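PDB 3I6I: putative leucoanthocyanidin reductase 1 from Vitis vinifera, which catalyses the NADPH-dependent reduction of leucoanthocyanidins to flavan-3-ols such as catechin, a step of flavonoid biosynthesis. Local coordinates for residues A[13-18]-A[25-30]; A[37-42]-A[52-57]; A[86-91]-A[204-209]. All blocks are in the same frame, centred on the assembly; numbering follows the deposited sequence.

In the fold
All three contacts are buried and apolar and pack a helix against one parallel sheet, with strand 13-16 (contact 1) flanked by 37-41 (contact 2) and 86-89 (contact 3). Contacts 1 and 2 are successive steps of the Rossmann beta-alpha-beta chain; contact 3 brings in a helix from much later in the sequence. Contacts 1 and 3 lie near the core, their centres about 7 Å apart, while contact 2 sits further out, its centre about 18 Å from that of the chain. Each reaches NADPH differently: 13-18 by a glycine against the adenosine ribose, 37-42 by an arginine on the 2'-phosphate, 86-91 by backbone carbonyls beside the nicotinamide ribose and by Val91 against the adenosine ribose.

Contact 1: residues A[13-18]-A[25-30]; sequences VLIAGA and FVATAS. With NDP (NADPH dihydro-nicotinamide-adenine-dinucleotide phosphate), chain B.
Ile15 reaches from strand 13-16 to Ala27 of helix 21-32 in the first beta-alpha unit of the Rossmann fold, whose connecting turn carries the dinucleotide. Strand 13-16 and helix segment 25-30 run nearly antiparallel, at 162°, with axes 9.6 Å apart at their closest.

The apolar contacts centre on the Ile15 methyl tip. With CG1 anti to the carbonyl carbon (chi1 -55°) and the chain extended beyond it, CD1 is carried onto the helix backbone, 3.6 Å from Ala27 CA. It also meets Val26 CG1 at 3.9 Å, and the CB of Ser30 lies a little further off. The small side chain of Ala27 probably lets the isoleucine come this close. At the end of the strand, Ala18 CB and Ala27 CB meet methyl to methyl, 3.9 Å apart, and Ile39 of the next strand lies against both alanines.

The polar element is Ser30, which Val13 touches only in passing, its CG2 4.0 Å from Ser30 OG. That hydroxyl is buried but satisfied, since it hydrogen-bonds Thr37 OG1 at the start of the following strand. Met206, from a helix much later in the chain, packs on Val26 and Ser30.

The cofactor contact comes from the turn. Thr19 OG1 and the amides of Phe21 and Ile22 bind NADPH by hydrogen bonds, whereas Gly17, at a positive phi of 91°, lies against the adenosine ribose. A CB here would run into O4B of the sugar and the carbonyl oxygen of Ala16; without one, Gly17 CA approaches NDP C4B to 3.2 Å.

Contact 2: residues A[37-42]-A[52-57]; sequences TYILAR and KIFKAL. With NDP (NADPH dihydro-nicotinamide-adenine-dinucleotide phosphate), chain B.
Phe54 meets strand 37-41 with the CE1-CZ end of its ring. Ile39 CG2 lies at the ring edge, in its plane, 3.7 Å from Phe54 CE1, while Ala41 CB approaches obliquely, 3.7 Å from Phe54 CZ. The second flat group, the Arg42 guanidinium, has the 2'-phosphate of NADPH at its edge, P2B in plane. Two donors on one edge of the guanidinium hold that phosphate. Arg42 NE bonds NDP O2X at 3.0 Å and almost straight (172°). Arg42 NH2 bonds NDP O3X at 2.8 Å, with a more bent N-H...O angle of 141°. The arginine leaves the strand extended through chi2 and then bends at chi3 (-53°), which turns its head onto the phosphate. A two-point grip of this kind after the second strand is a familiar way for Rossmann enzymes to recognise NADP(H), and its positive charge probably offsets that of the phosphate.

About one turn further along the helix, Leu57 CD1 touches Ile39 CG1 at 4.2 Å. Phe54 has its CG anti to the carbonyl carbon, and this reach brings the ring near the strand although its CB does not point there. Were an alanine to replace Phe54, Ile39 CG2 and Ala41 CB would probably lose their helix partner, leaving a gap between helix and strand.

Helix segment 52-57 runs nearly antiparallel to strand 37-41, and its helix leads on to strand 63-66, the sheet neighbour of 37-41. Phe54 also packs on Ile64 of that strand and on cofactor-binding Thr19, while Leu57 touches Leu31 of helix 21-32.

Contact 3: residues A[86-91]-A[204-209]; sequences IVVSTV and FTMKTV. With NDP (NADPH dihydro-nicotinamide-adenine-dinucleotide phosphate), chain B.
Ile86 and Val209 face each other where strand 86-89 meets segment 204-209, their CA atoms 7.1 Å apart. The two side chains cross at about a right angle. In the one of two modelled Ile86 conformers described here, CG2 lies 3.8 Å from Val209 CB and Ile86 CD1 reaches Val209 CG2. Val88 packs more loosely, its CG2 4.3 Å from Val209 CG1 and 4.4 Å from Met206 SD. The methionine chain is folded at every torsion (chi2 -46°), which brings its sulfur toward the strand although its CB points elsewhere.

In the Rossmann fold, strand 86-89 is the fourth of the parallel sheet, beside strand 13-16, and helix 198-208 comes from more than a hundred residues further on. It packs beside helix 21-32, where Val88 touches Val26, while Val209 also reaches Leu116 of the next strand. Within 204-209, Thr208 OG1 donates to Thr205 O at 2.7 Å, the donor tilted 15° from the carbonyl plane.

Past the strand, the chain turns to NADPH. Thr90 O lies 3.2 Å from NDP C5D, and Val91 CG1 lies 3.7 Å from NDP O4B. The carbonyl of Val91 also approaches C5D, and it accepts a hydrogen bond from Ser118 OG.

Contact 1: residues A[13-18]-A[25-30]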
loop_
_atom_site.group_PDB
_atom_site.type_symbol
_atom_site.label_atom_id
_atom_site.label_comp_id
_atom_site.label_asym_id
_atom_site.label_seq_id
_atom_site.Cartn_x
_atom_site.Cartn_y
_atom_site.Cartn_z
ATOM N N VAL A 13 -5.416 -7.667 16.516
ATOM C CA VAL A 13 -4.690 -7.382 15.271
ATOM C C VAL A 13 -3.210 -7.236 15.575
ATOM O O VAL A 13 -2.854 -6.510 16.513
ATOM C CB VAL A 13 -5.151 -6.048 14.620
ATOM C CG1 VAL A 13 -4.391 -5.812 13.294
ATOM C CG2 VAL A 13 -6.655 -6.028 14.411
ATOM N N LEU A 14 -2.379 -7.946 14.815
ATOM C CA LEU A 14 -0.917 -7.766 14.824
ATOM C C LEU A 14 -0.508 -7.114 13.514
ATOM O O LEU A 14 -0.781 -7.653 12.411
ATOM C CB LEU A 14 -0.186 -9.113 14.946
ATOM C CG LEU A 14 1.342 -9.067 14.929
ATOM C CD1 LEU A 14 1.960 -8.306 16.156
ATOM C CD2 LEU A 14 1.944 -10.469 14.811
ATOM N N ILE A 15 0.169 -5.983 13.616
ATOM C CA ILE A 15 0.703 -5.277 12.440
ATOM C C ILE A 15 2.224 -5.326 12.463
ATOM O O ILE A 15 2.858 -4.927 13.446
ATOM C CB ILE A 15 0.219 -3.807 12.440
ATOM C CG1 ILE A 15 -1.318 -3.778 12.512
ATOM C CG2 ILE A 15 0.778 -3.028 11.223
ATOM C CD1 ILE A 15 -1.916 -2.464 12.363
ATOM N N ALA A 16 2.793 -5.808 11.373
ATOM C CA ALA A 16 4.224 -5.775 11.155
ATOM C C ALA A 16 4.508 -4.674 10.160
ATOM O O ALA A 16 3.866 -4.596 9.121
ATOM C CB ALA A 16 4.724 -7.110 10.612
ATOM N N GLY A 17 5.472 -3.825 10.482
ATOM C CA GLY A 17 5.800 -2.684 9.612
ATOM C C GLY A 17 5.037 -1.416 9.933
ATOM O O GLY A 17 4.903 -0.513 9.087
ATOM N N ALA A 18 4.565 -1.308 11.164
ATOM C CA ALA A 18 3.810 -0.120 11.594
ATOM C C ALA A 18 4.589 1.223 11.579
ATOM O O ALA A 18 3.965 2.287 11.593
ATOM C CB ALA A 18 3.189 -0.366 12.956
ATOM N N PHE A 25 -0.250 4.605 8.695
ATOM C CA PHE A 25 -1.673 4.872 8.413
ATOM C C PHE A 25 -2.557 3.683 8.833
ATOM O O PHE A 25 -3.602 3.883 9.440
ATOM C CB PHE A 25 -1.881 5.153 6.924
ATOM C CG PHE A 25 -1.273 6.440 6.453
ATOM C CD1 PHE A 25 -1.771 7.649 6.887
ATOM C CD2 PHE A 25 -0.242 6.434 5.531
ATOM C CE1 PHE A 25 -1.250 8.860 6.427
ATOM C CE2 PHE A 25 0.308 7.642 5.071
ATOM C CZ PHE A 25 -0.190 8.850 5.526
ATOM N N VAL A 26 -2.122 2.459 8.525
ATOM C CA VAL A 26 -2.915 1.248 8.848
ATOM C C VAL A 26 -3.031 1.080 10.361
ATOM O O VAL A 26 -4.103 0.813 10.883
ATOM C CB VAL A 26 -2.301 -0.016 8.223
ATOM C CG1 VAL A 26 -3.005 -1.290 8.771
ATOM C CG2 VAL A 26 -2.373 0.075 6.654
ATOM N N ALA A 27 -1.910 1.245 11.065
ATOM C CA ALA A 27 -1.874 1.115 12.537
ATOM C C ALA A 27 -2.734 2.157 13.248
ATOM O O ALA A 27 -3.493 1.834 14.171
ATOM C CB ALA A 27 -0.383 1.154 13.050
ATOM N N THR A 28 -2.657 3.409 12.795
ATOM C CA THR A 28 -3.437 4.480 13.364
ATOM C C THR A 28 -4.908 4.209 13.173
ATOM O O THR A 28 -5.687 4.420 14.089
ATOM C CB THR A 28 -3.024 5.862 12.759
ATOM O OG1 THR A 28 -1.664 6.122 13.125
ATOM C CG2 THR A 28 -3.900 7.006 13.296
ATOM N N ALA A 29 -5.283 3.748 11.978
ATOM C CA ALA A 29 -6.674 3.405 11.657
ATOM C C ALA A 29 -7.183 2.274 12.537
ATOM O O ALA A 29 -8.287 2.325 13.052
ATOM C CB ALA A 29 -6.778 2.969 10.167
ATOM N N SER A 30 -6.362 1.248 12.705
ATOM C CA SER A 30 -6.706 0.134 13.599
ATOM C C SER A 30 -7.015 0.644 15.027
ATOM O O SER A 30 -8.043 0.307 15.616
ATOM C CB SER A 30 -5.614 -0.932 13.584
ATOM O OG SER A 30 -6.035 -2.094 14.287
HETATM P PA NDP B . 8.608 0.954 4.735
HETATM O O1A NDP B . 10.036 0.656 4.349
HETATM O O2A NDP B . 8.170 2.527 4.902
HETATM O O5B NDP B . 8.119 0.252 6.098
HETATM C C5B NDP B . 8.394 -1.095 6.321
HETATM C C4B NDP B . 8.068 -1.491 7.710
HETATM O O4B NDP B . 8.381 -2.938 7.706
HETATM C C3B NDP B . 9.012 -0.836 8.752
HETATM O O3B NDP B . 8.329 -0.589 10.011
HETATM C C2B NDP B . 10.095 -1.894 8.949
HETATM O O2B NDP B . 10.660 -1.775 10.255
HETATM C C1B NDP B . 9.239 -3.157 8.890
HETATM N N9A NDP B . 9.955 -4.412 8.661
HETATM C C8A NDP B . 10.700 -4.695 7.593
HETATM N N7A NDP B . 11.169 -5.940 7.709
HETATM C C5A NDP B . 10.704 -6.458 8.851
HETATM C C6A NDP B . 10.862 -7.693 9.484
HETATM N N6A NDP B . 11.597 -8.655 8.922
HETATM N N1A NDP B . 10.251 -7.899 10.667
HETATM C C2A NDP B . 9.496 -6.948 11.214
HETATM N N3A NDP B . 9.308 -5.756 10.632
HETATM C C4A NDP B . 9.919 -5.492 9.455
HETATM O O3 NDP B . 7.663 0.325 3.607
HETATM P PN NDP B . 6.478 1.019 2.717
HETATM O O1N NDP B . 5.361 1.676 3.435
HETATM O O2N NDP B . 7.269 1.849 1.638
HETATM O O5D NDP B . 6.006 -0.324 1.893
HETATM C C5D NDP B . 5.005 -1.191 2.447
HETATM C C4D NDP B . 4.272 -1.869 1.324
HETATM O O4D NDP B . 3.511 -0.792 0.709
HETATM C C3D NDP B . 5.141 -2.471 0.248
HETATM O O3D NDP B . 4.489 -3.631 -0.260
HETATM C C2D NDP B . 5.125 -1.398 -0.825
HETATM O O2D NDP B . 5.228 -2.042 -2.079
HETATM C C1D NDP B . 3.725 -0.803 -0.696
HETATM N N1N NDP B . 3.608 0.668 -1.005
HETATM C C2N NDP B . 2.532 1.181 -1.770
HETATM C C3N NDP B . 2.625 2.383 -2.335
HETATM C C7N NDP B . 1.436 2.942 -3.139
HETATM O O7N NDP B . 0.379 2.308 -3.229
HETATM N N7N NDP B . 1.588 4.155 -3.644
HETATM C C4N NDP B . 3.916 3.201 -2.165
HETATM C C5N NDP B . 4.667 2.785 -0.906
HETATM C C6N NDP B . 4.450 1.603 -0.345
HETATM P P2B NDP B . 12.262 -1.292 10.387
HETATM O O1X NDP B . 12.390 0.126 9.961
HETATM O O2X NDP B . 12.613 -1.619 11.903
HETATM O O3X NDP B . 13.094 -2.272 9.463
#

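Contact 2: residues A[37-42]-A[52-57]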
loop_
_atom_site.group_PDB
_atom_site.type_symbol
_atom_site.label_atom_id
_atom_site.label_comp_id
_atom_site.label_asym_id
_atom_site.label_seq_id
_atom_site.Cartn_x
_atom_site.Cartn_y
_atom_site.Cartn_z
ATOM N N THR A 37 -4.836 -3.697 19.252
ATOM C CA THR A 37 -3.807 -3.590 18.248
ATOM C C THR A 37 -2.422 -3.791 18.826
ATOM O O THR A 37 -2.034 -3.093 19.752
ATOM C CB THR A 37 -3.868 -2.226 17.516
ATOM O OG1 THR A 37 -5.159 -2.075 16.916
ATOM C CG2 THR A 37 -2.799 -2.141 16.416
ATOM N N TYR A 38 -1.688 -4.744 18.257
ATOM C CA TYR A 38 -0.354 -5.105 18.715
ATOM C C TYR A 38 0.602 -4.746 17.596
ATOM O O TYR A 38 0.320 -5.015 16.431
ATOM C CB TYR A 38 -0.243 -6.614 18.991
ATOM C CG TYR A 38 -1.057 -7.104 20.172
ATOM C CD1 TYR A 38 -0.445 -7.473 21.370
ATOM C CD2 TYR A 38 -2.441 -7.157 20.094
ATOM C CE1 TYR A 38 -1.194 -7.906 22.439
ATOM C CE2 TYR A 38 -3.197 -7.565 21.142
ATOM C CZ TYR A 38 -2.583 -7.945 22.321
ATOM O OH TYR A 38 -3.384 -8.366 23.349
ATOM N N ILE A 39 1.724 -4.139 17.943
ATOM C CA ILE A 39 2.656 -3.600 16.965
ATOM C C ILE A 39 3.992 -4.300 17.128
ATOM O O ILE A 39 4.587 -4.248 18.215
ATOM C CB ILE A 39 2.840 -2.080 17.209
ATOM C CG1 ILE A 39 1.501 -1.334 16.962
ATOM C CG2 ILE A 39 3.989 -1.502 16.387
ATOM C CD1 ILE A 39 0.909 -1.540 15.623
ATOM N N LEU A 40 4.467 -4.941 16.060
ATOM C CA LEU A 40 5.737 -5.644 16.097
ATOM C C LEU A 40 6.877 -4.653 15.971
ATOM O O LEU A 40 6.851 -3.819 15.089
ATOM C CB LEU A 40 5.806 -6.682 14.968
ATOM C CG LEU A 40 6.900 -7.761 14.978
ATOM C CD1 LEU A 40 6.837 -8.597 16.282
ATOM C CD2 LEU A 40 6.687 -8.655 13.753
ATOM N N ALA A 41 7.855 -4.724 16.887
ATOM C CA ALA A 41 8.999 -3.823 16.908
ATOM C C ALA A 41 10.304 -4.619 16.836
ATOM O O ALA A 41 10.454 -5.636 17.517
ATOM C CB ALA A 41 8.996 -2.992 18.216
ATOM N N ARG A 42 11.231 -4.149 16.005
ATOM C CA ARG A 42 12.601 -4.646 15.974
ATOM C C ARG A 42 13.253 -4.290 17.295
ATOM O O ARG A 42 13.192 -3.135 17.718
ATOM C CB ARG A 42 13.367 -3.956 14.838
ATOM C CG ARG A 42 14.800 -4.417 14.596
ATOM C CD ARG A 42 15.412 -3.698 13.371
ATOM N NE ARG A 42 14.581 -3.818 12.165
ATOM C CZ ARG A 42 14.609 -4.830 11.287
ATOM N NH1 ARG A 42 15.442 -5.860 11.436
ATOM N NH2 ARG A 42 13.785 -4.817 10.244
ATOM N N LYS A 52 9.134 8.608 17.608
ATOM C CA LYS A 52 7.934 9.425 17.446
ATOM C C LYS A 52 6.710 8.552 17.173
ATOM O O LYS A 52 5.691 8.636 17.864
ATOM C CB LYS A 52 8.122 10.433 16.304
ATOM N N ILE A 53 6.828 7.688 16.180
ATOM C CA ILE A 53 5.725 6.809 15.792
ATOM C C ILE A 53 5.292 5.871 16.929
ATOM O O ILE A 53 4.104 5.792 17.249
ATOM C CB ILE A 53 6.091 5.982 14.533
ATOM C CG1 ILE A 53 6.337 6.899 13.319
ATOM C CG2 ILE A 53 4.979 4.983 14.202
ATOM C CD1 ILE A 53 7.228 6.272 12.230
ATOM N N PHE A 54 6.238 5.155 17.538
ATOM C CA PHE A 54 5.898 4.220 18.625
ATOM C C PHE A 54 5.213 4.901 19.819
ATOM O O PHE A 54 4.338 4.310 20.450
ATOM C CB PHE A 54 7.128 3.469 19.140
ATOM C CG PHE A 54 7.589 2.361 18.242
ATOM C CD1 PHE A 54 6.732 1.333 17.881
ATOM C CD2 PHE A 54 8.898 2.318 17.795
ATOM C CE1 PHE A 54 7.161 0.306 17.064
ATOM C CE2 PHE A 54 9.336 1.275 16.983
ATOM C CZ PHE A 54 8.465 0.285 16.614
ATOM N N LYS A 55 5.622 6.118 20.133
ATOM C CA LYS A 55 5.019 6.876 21.222
ATOM C C LYS A 55 3.553 7.182 20.902
ATOM O O LYS A 55 2.659 6.902 21.701
ATOM N N ALA A 56 3.323 7.754 19.729
ATOM C CA ALA A 56 1.956 8.063 19.260
ATOM C C ALA A 56 1.015 6.848 19.325
ATOM O O ALA A 56 -0.125 6.966 19.813
ATOM C CB ALA A 56 1.996 8.612 17.858
ATOM N N LEU A 57 1.507 5.691 18.864
ATOM C CA LEU A 57 0.723 4.464 18.840
ATOM C C LEU A 57 0.450 3.926 20.247
ATOM O O LEU A 57 -0.676 3.522 20.543
ATOM C CB LEU A 57 1.384 3.387 17.937
ATOM C CG LEU A 57 1.560 3.704 16.440
ATOM C CD1 LEU A 57 2.248 2.593 15.652
ATOM C CD2 LEU A 57 0.190 4.018 15.776
HETATM P PA NDP B . 8.608 0.954 4.735
HETATM O O1A NDP B . 10.036 0.656 4.349
HETATM O O2A NDP B . 8.170 2.527 4.902
HETATM O O5B NDP B . 8.119 0.252 6.098
HETATM C C5B NDP B . 8.394 -1.095 6.321
HETATM C C4B NDP B . 8.068 -1.491 7.710
HETATM O O4B NDP B . 8.381 -2.938 7.706
HETATM C C3B NDP B . 9.012 -0.836 8.752
HETATM O O3B NDP B . 8.329 -0.589 10.011
HETATM C C2B NDP B . 10.095 -1.894 8.949
HETATM O O2B NDP B . 10.660 -1.775 10.255
HETATM C C1B NDP B . 9.239 -3.157 8.890
HETATM N N9A NDP B . 9.955 -4.412 8.661
HETATM C C8A NDP B . 10.700 -4.695 7.593
HETATM N N7A NDP B . 11.169 -5.940 7.709
HETATM C C5A NDP B . 10.704 -6.458 8.851
HETATM C C6A NDP B . 10.862 -7.693 9.484
HETATM N N6A NDP B . 11.597 -8.655 8.922
HETATM N N1A NDP B . 10.251 -7.899 10.667
HETATM C C2A NDP B . 9.496 -6.948 11.214
HETATM N N3A NDP B . 9.308 -5.756 10.632
HETATM C C4A NDP B . 9.919 -5.492 9.455
HETATM O O3 NDP B . 7.663 0.325 3.607
HETATM P PN NDP B . 6.478 1.019 2.717
HETATM O O1N NDP B . 5.361 1.676 3.435
HETATM O O2N NDP B . 7.269 1.849 1.638
HETATM O O5D NDP B . 6.006 -0.324 1.893
HETATM C C5D NDP B . 5.005 -1.191 2.447
HETATM C C4D NDP B . 4.272 -1.869 1.324
HETATM O O4D NDP B . 3.511 -0.792 0.709
HETATM C C3D NDP B . 5.141 -2.471 0.248
HETATM O O3D NDP B . 4.489 -3.631 -0.260
HETATM C C2D NDP B . 5.125 -1.398 -0.825
HETATM O O2D NDP B . 5.228 -2.042 -2.079
HETATM C C1D NDP B . 3.725 -0.803 -0.696
HETATM N N1N NDP B . 3.608 0.668 -1.005
HETATM C C2N NDP B . 2.532 1.181 -1.770
HETATM C C3N NDP B . 2.625 2.383 -2.335
HETATM C C7N NDP B . 1.436 2.942 -3.139
HETATM O O7N NDP B . 0.379 2.308 -3.229
HETATM N N7N NDP B . 1.588 4.155 -3.644
HETATM C C4N NDP B . 3.916 3.201 -2.165
HETATM C C5N NDP B . 4.667 2.785 -0.906
HETATM C C6N NDP B . 4.450 1.603 -0.345
HETATM P P2B NDP B . 12.262 -1.292 10.387
HETATM O O1X NDP B . 12.390 0.126 9.961
HETATM O O2X NDP B . 12.613 -1.619 11.903
HETATM O O3X NDP B . 13.094 -2.272 9.463
#

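Contact 3: residues A[86-91]-A[204-209]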
loop_
_atom_site.group_PDB
_atom_site.type_symbol
_atom_site.label_atom_id
_atom_site.label_comp_id
_atom_site.label_asym_id
_atom_site.label_seq_id
_atom_site.Cartn_x
_atom_site.Cartn_y
_atom_site.Cartn_z
ATOM N N ILE A 86 -5.851 -11.535 13.578
ATOM C CA ILE A 86 -5.725 -10.830 12.322
ATOM C C ILE A 86 -4.278 -10.359 12.175
ATOM O O ILE A 86 -3.767 -9.682 13.062
ATOM C CB ILE A 86 -6.662 -9.609 12.310
ATOM C CG1 ILE A 86 -8.140 -10.052 12.316
ATOM C CG2 ILE A 86 -6.382 -8.704 11.087
ATOM C CD1 ILE A 86 -9.113 -8.984 12.699
ATOM N N VAL A 87 -3.609 -10.719 11.086
ATOM C CA VAL A 87 -2.202 -10.296 10.888
ATOM C C VAL A 87 -2.167 -9.393 9.662
ATOM O O VAL A 87 -2.671 -9.760 8.608
ATOM C CB VAL A 87 -1.248 -11.455 10.700
ATOM C CG1 VAL A 87 0.221 -10.940 10.422
ATOM C CG2 VAL A 87 -1.285 -12.422 11.931
ATOM N N VAL A 88 -1.604 -8.212 9.816
ATOM C CA VAL A 88 -1.426 -7.274 8.701
ATOM C C VAL A 88 0.065 -6.978 8.527
ATOM O O VAL A 88 0.695 -6.489 9.462
ATOM C CB VAL A 88 -2.190 -5.942 8.911
ATOM C CG1 VAL A 88 -1.957 -5.019 7.735
ATOM C CG2 VAL A 88 -3.717 -6.157 9.127
ATOM N N SER A 89 0.625 -7.285 7.356
ATOM C CA SER A 89 2.006 -7.006 7.044
ATOM C C SER A 89 2.100 -5.830 6.097
ATOM O O SER A 89 1.502 -5.843 5.014
ATOM C CB SER A 89 2.665 -8.210 6.405
ATOM O OG SER A 89 3.961 -7.905 5.943
ATOM N N THR A 90 2.859 -4.818 6.518
ATOM C CA THR A 90 3.137 -3.616 5.684
ATOM C C THR A 90 4.647 -3.454 5.512
ATOM O O THR A 90 5.178 -2.334 5.385
ATOM C CB THR A 90 2.508 -2.342 6.325
ATOM O OG1 THR A 90 3.074 -2.103 7.615
ATOM C CG2 THR A 90 0.943 -2.457 6.471
ATOM N N VAL A 91 5.359 -4.564 5.438
ATOM C CA VAL A 91 6.821 -4.494 5.283
ATOM C C VAL A 91 7.214 -3.958 3.916
ATOM O O VAL A 91 6.453 -4.073 2.931
ATOM C CB VAL A 91 7.538 -5.884 5.569
ATOM C CG1 VAL A 91 7.166 -6.403 6.955
ATOM C CG2 VAL A 91 7.253 -6.942 4.487
ATOM N N PHE A 204 -9.900 2.231 5.229
ATOM C CA PHE A 204 -10.626 1.228 4.475
ATOM C C PHE A 204 -9.956 -0.133 4.568
ATOM O O PHE A 204 -10.653 -1.106 4.676
ATOM C CB PHE A 204 -10.921 1.676 3.053
ATOM C CG PHE A 204 -11.925 2.793 2.999
ATOM C CD1 PHE A 204 -13.255 2.547 3.286
ATOM C CD2 PHE A 204 -11.546 4.091 2.690
ATOM C CE1 PHE A 204 -14.180 3.560 3.268
ATOM C CE2 PHE A 204 -12.487 5.117 2.654
ATOM C CZ PHE A 204 -13.795 4.864 2.943
ATOM N N THR A 205 -8.622 -0.187 4.620
ATOM C CA THR A 205 -7.965 -1.440 4.926
ATOM C C THR A 205 -8.482 -2.100 6.205
ATOM O O THR A 205 -8.770 -3.326 6.234
ATOM C CB THR A 205 -6.434 -1.260 5.017
ATOM O OG1 THR A 205 -5.910 -0.944 3.733
ATOM C CG2 THR A 205 -5.741 -2.563 5.557
ATOM N N MET A 206 -8.588 -1.327 7.283
ATOM C CA MET A 206 -8.948 -1.922 8.537
ATOM C C MET A 206 -10.401 -2.397 8.515
ATOM O O MET A 206 -10.724 -3.344 9.221
ATOM C CB MET A 206 -8.596 -1.007 9.725
ATOM C CG MET A 206 -7.060 -0.930 9.939
ATOM S SD MET A 206 -6.187 -2.564 9.895
ATOM C CE MET A 206 -7.060 -3.399 11.179
ATOM N N LYS A 207 -11.284 -1.784 7.716
ATOM C CA LYS A 207 -12.684 -2.255 7.610
ATOM C C LYS A 207 -12.756 -3.642 7.000
ATOM O O LYS A 207 -13.656 -4.432 7.315
ATOM C CB LYS A 207 -13.531 -1.333 6.702
ATOM C CG LYS A 207 -13.628 0.107 7.150
ATOM C CD LYS A 207 -14.664 0.875 6.315
ATOM C CE LYS A 207 -14.857 2.305 6.812
ATOM N NZ LYS A 207 -15.612 2.425 8.099
ATOM N N THR A 208 -11.815 -3.942 6.107
ATOM C CA THR A 208 -11.832 -5.206 5.365
ATOM C C THR A 208 -11.487 -6.442 6.191
ATOM O O THR A 208 -11.847 -7.558 5.777
ATOM C CB THR A 208 -10.882 -5.192 4.125
ATOM O OG1 THR A 208 -9.498 -5.338 4.533
ATOM C CG2 THR A 208 -11.138 -3.957 3.210
ATOM N N VAL A 209 -10.831 -6.272 7.347
ATOM C CA VAL A 209 -10.105 -7.422 7.959
ATOM C C VAL A 209 -11.042 -8.503 8.468
ATOM O O VAL A 209 -10.647 -9.683 8.603
ATOM C CB VAL A 209 -9.100 -7.022 9.075
ATOM C CG1 VAL A 209 -7.950 -6.118 8.471
ATOM C CG2 VAL A 209 -9.820 -6.300 10.266
HETATM P PA NDP B . 8.608 0.954 4.735
HETATM O O1A NDP B . 10.036 0.656 4.349
HETATM O O2A NDP B . 8.170 2.527 4.902
HETATM O O5B NDP B . 8.119 0.252 6.098
HETATM C C5B NDP B . 8.394 -1.095 6.321
HETATM C C4B NDP B . 8.068 -1.491 7.710
HETATM O O4B NDP B . 8.381 -2.938 7.706
HETATM C C3B NDP B . 9.012 -0.836 8.752
HETATM O O3B NDP B . 8.329 -0.589 10.011
HETATM C C2B NDP B . 10.095 -1.894 8.949
HETATM O O2B NDP B . 10.660 -1.775 10.255
HETATM C C1B NDP B . 9.239 -3.157 8.890
HETATM N N9A NDP B . 9.955 -4.412 8.661
HETATM C C8A NDP B . 10.700 -4.695 7.593
HETATM N N7A NDP B . 11.169 -5.940 7.709
HETATM C C5A NDP B . 10.704 -6.458 8.851
HETATM C C6A NDP B . 10.862 -7.693 9.484
HETATM N N6A NDP B . 11.597 -8.655 8.922
HETATM N N1A NDP B . 10.251 -7.899 10.667
HETATM C C2A NDP B . 9.496 -6.948 11.214
HETATM N N3A NDP B . 9.308 -5.756 10.632
HETATM C C4A NDP B . 9.919 -5.492 9.455
HETATM O O3 NDP B . 7.663 0.325 3.607
HETATM P PN NDP B . 6.478 1.019 2.717
HETATM O O1N NDP B . 5.361 1.676 3.435
HETATM O O2N NDP B . 7.269 1.849 1.638
HETATM O O5D NDP B . 6.006 -0.324 1.893
HETATM C C5D NDP B . 5.005 -1.191 2.447
HETATM C C4D NDP B . 4.272 -1.869 1.324
HETATM O O4D NDP B . 3.511 -0.792 0.709
HETATM C C3D NDP B . 5.141 -2.471 0.248
HETATM O O3D NDP B . 4.489 -3.631 -0.260
HETATM C C2D NDP B . 5.125 -1.398 -0.825
HETATM O O2D NDP B . 5.228 -2.042 -2.079
HETATM C C1D NDP B . 3.725 -0.803 -0.696
HETATM N N1N NDP B . 3.608 0.668 -1.005
HETATM C C2N NDP B . 2.532 1.181 -1.770
HETATM C C3N NDP B . 2.625 2.383 -2.335
HETATM C C7N NDP B . 1.436 2.942 -3.139
HETATM O O7N NDP B . 0.379 2.308 -3.229
HETATM N N7N NDP B . 1.588 4.155 -3.644
HETATM C C4N NDP B . 3.916 3.201 -2.165
HETATM C C5N NDP B . 4.667 2.785 -0.906
HETATM C C6N NDP B . 4.450 1.603 -0.345
HETATM P P2B NDP B . 12.262 -1.292 10.387
HETATM O O1X NDP B . 12.390 0.126 9.961
HETATM O O2X NDP B . 12.613 -1.619 11.903
HETATM O O3X NDP B . 13.094 -2.272 9.463
#